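Local coordinates for protein transcriptional regulator, Crp/Fnr family (Eubacterium rectale ATCC 33656, PDB 3DV8) that probably regulates transcription as a Crp/Fnr-family factor, pairing a cyclic nucleotide-binding-type sensor domain with a helix-turn-helix domain expected to bind DNA, at residues Asp76-Ser81 and Val93-Glu98. Sequence-based numbering, arbitrary orientation.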
loop_
_atom_site.group_PDB
_atom_site.type_symbol
_atom_site.label_atom_id
_atom_site.label_comp_id
_atom_site.label_asym_id
_atom_site.label_seq_id
_atom_site.Cartn_x
_atom_site.Cartn_y
_atom_site.Cartn_z
ATOM N N ASP A 76 15.096 -12.542 2.748
ATOM C CA ASP A 76 13.952 -11.686 3.088
ATOM C C ASP A 76 13.186 -12.268 4.275
ATOM O O ASP A 76 13.358 -13.438 4.629
ATOM C CB ASP A 76 12.969 -11.514 1.903
ATOM C CG ASP A 76 13.396 -10.445 0.914
ATOM O OD1 ASP A 76 13.815 -9.352 1.353
ATOM O OD2 ASP A 76 13.237 -10.663 -0.309
HETATM N N MSE A 77 12.373 -11.417 4.898
HETATM C CA MSE A 77 11.465 -11.816 5.966
HETATM C C MSE A 77 10.043 -11.512 5.590
HETATM O O MSE A 77 9.753 -10.452 5.064
HETATM C CB MSE A 77 11.788 -11.140 7.286
HETATM C CG MSE A 77 12.349 -12.072 8.329
HETATM SE SE MSE A 77 13.246 -10.996 9.627
HETATM C CE MSE A 77 14.902 -10.596 8.477
ATOM N N CYS A 78 9.163 -12.457 5.891
ATOM C CA CYS A 78 7.744 -12.315 5.648
ATOM C C CYS A 78 7.110 -11.880 6.963
ATOM O O CYS A 78 7.252 -12.575 7.966
ATOM C CB CYS A 78 7.161 -13.642 5.193
ATOM S SG CYS A 78 5.440 -13.529 4.789
ATOM N N LEU A 79 6.451 -10.721 6.958
ATOM C CA LEU A 79 5.729 -10.209 8.127
ATOM C C LEU A 79 4.245 -10.554 8.071
ATOM O O LEU A 79 3.672 -10.954 9.093
ATOM C CB LEU A 79 5.885 -8.684 8.247
ATOM C CG LEU A 79 5.188 -7.945 9.406
ATOM C CD1 LEU A 79 5.454 -8.599 10.759
ATOM C CD2 LEU A 79 5.620 -6.491 9.446
ATOM N N LEU A 80 3.640 -10.418 6.879
ATOM C CA LEU A 80 2.179 -10.591 6.675
ATOM C C LEU A 80 1.624 -12.012 6.846
ATOM O O LEU A 80 0.401 -12.197 6.893
ATOM C CB LEU A 80 1.726 -9.963 5.344
ATOM C CG LEU A 80 2.091 -8.480 5.138
ATOM C CD1 LEU A 80 1.595 -7.999 3.776
ATOM C CD2 LEU A 80 1.563 -7.575 6.257
ATOM N N SER A 81 2.523 -12.998 6.940
ATOM C CA SER A 81 2.172 -14.378 7.317
ATOM C C SER A 81 1.798 -14.467 8.824
ATOM O O SER A 81 1.227 -15.482 9.256
ATOM C CB SER A 81 3.314 -15.338 6.969
ATOM O OG SER A 81 4.540 -14.802 7.414
ATOM N N VAL A 93 -4.008 -11.269 2.469
ATOM C CA VAL A 93 -3.112 -11.585 1.363
ATOM C C VAL A 93 -2.880 -13.091 1.332
ATOM O O VAL A 93 -3.022 -13.762 2.364
ATOM C CB VAL A 93 -1.735 -10.850 1.501
ATOM C CG1 VAL A 93 -1.929 -9.330 1.528
ATOM C CG2 VAL A 93 -0.957 -11.321 2.739
ATOM N N THR A 94 -2.551 -13.607 0.147
ATOM C CA THR A 94 -2.198 -15.010 -0.044
ATOM C C THR A 94 -0.693 -15.049 -0.353
ATOM O O THR A 94 -0.207 -14.269 -1.180
ATOM C CB THR A 94 -3.056 -15.680 -1.136
ATOM O OG1 THR A 94 -4.431 -15.611 -0.739
ATOM C CG2 THR A 94 -2.670 -17.157 -1.333
ATOM N N ILE A 95 0.033 -15.924 0.350
ATOM C CA ILE A 95 1.481 -16.098 0.174
ATOM C C ILE A 95 1.714 -17.550 -0.236
ATOM O O ILE A 95 1.195 -18.470 0.423
ATOM C CB ILE A 95 2.296 -15.771 1.450
ATOM C CG1 ILE A 95 1.873 -14.410 2.047
ATOM C CG2 ILE A 95 3.785 -15.759 1.122
ATOM C CD1 ILE A 95 2.448 -14.123 3.411
ATOM N N GLU A 96 2.463 -17.747 -1.325
ATOM C CA GLU A 96 2.771 -19.086 -1.832
ATOM C C GLU A 96 4.206 -19.197 -2.347
ATOM O O GLU A 96 4.808 -18.185 -2.720
ATOM C CB GLU A 96 1.780 -19.463 -2.940
ATOM C CG GLU A 96 1.941 -18.664 -4.238
ATOM C CD GLU A 96 0.915 -18.999 -5.306
ATOM O OE1 GLU A 96 -0.145 -19.584 -4.997
ATOM O OE2 GLU A 96 1.177 -18.649 -6.472
ATOM N N ALA A 97 4.718 -20.430 -2.395
ATOM C CA ALA A 97 6.076 -20.719 -2.887
ATOM C C ALA A 97 6.099 -20.799 -4.422
ATOM O O ALA A 97 5.433 -21.660 -5.005
ATOM C CB ALA A 97 6.599 -22.041 -2.284
ATOM N N GLU A 98 6.850 -19.905 -5.064
ATOM C CA GLU A 98 7.044 -19.939 -6.535
ATOM C C GLU A 98 8.112 -20.934 -6.985
ATOM O O GLU A 98 8.120 -21.343 -8.146
ATOM C CB GLU A 98 7.375 -18.563 -7.098
ATOM C CG GLU A 98 6.194 -17.676 -7.185
ATOM C CD GLU A 98 6.524 -16.395 -7.897
ATOM O OE1 GLU A 98 7.438 -15.663 -7.436
ATOM O OE2 GLU A 98 5.848 -16.129 -8.910
#
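Ile95 points its CD1 methyl toward Cys78 of strand 77-78 and Ser81 of the following 3-10 segment. Its CG1 branch lies anti to the carbonyl carbon (chi1 -49°); chi2 of 170° carries CD1 outward, and CD1 makes the contacts. Ile95 CD1 lies 3.3 Å from Cys78 SG. The same methyl sits 3.7 Å from Ser81 N and 3.9 Å from Ser81 CB. It therefore meets side-chain sulphur, backbone and side-chain carbon at once, where the strand gives way to a 3-10 turn.

A second apolar touch lies beside the first. Val93 CG2 stands 4.0 Å from Leu80 CB, the nearest leucine atom. Leu80 CD1 also comes close, 4.3 Å from Val93 CG2, and the Leu80 side chain packs on Phe91 as well. Val93 and Ile95 both send their CB toward segment 76-81. Ile95 also packs on Ile37 and Thr57 of the neighbouring strands in its own sheet.

Ser81 OG is directed elsewhere and hydrogen-bonds to Gly46 O. Behind the turn, Leu79 packs against the long helix 119-145.

The two segments belong to different sheets of the cyclic nucleotide-binding domain: strand 77-78 edges one and strand 94-97 lies within the other. The contact thus spans the interior between the two sheets of the jelly-roll of this domain. No hydrogen bond links the segments, and all five touching residues are buried. The join is carried by dispersion and the exclusion of water; the serine hydroxyl is satisfied by Gly46 O, at the start of strand 46-50, not across the contact.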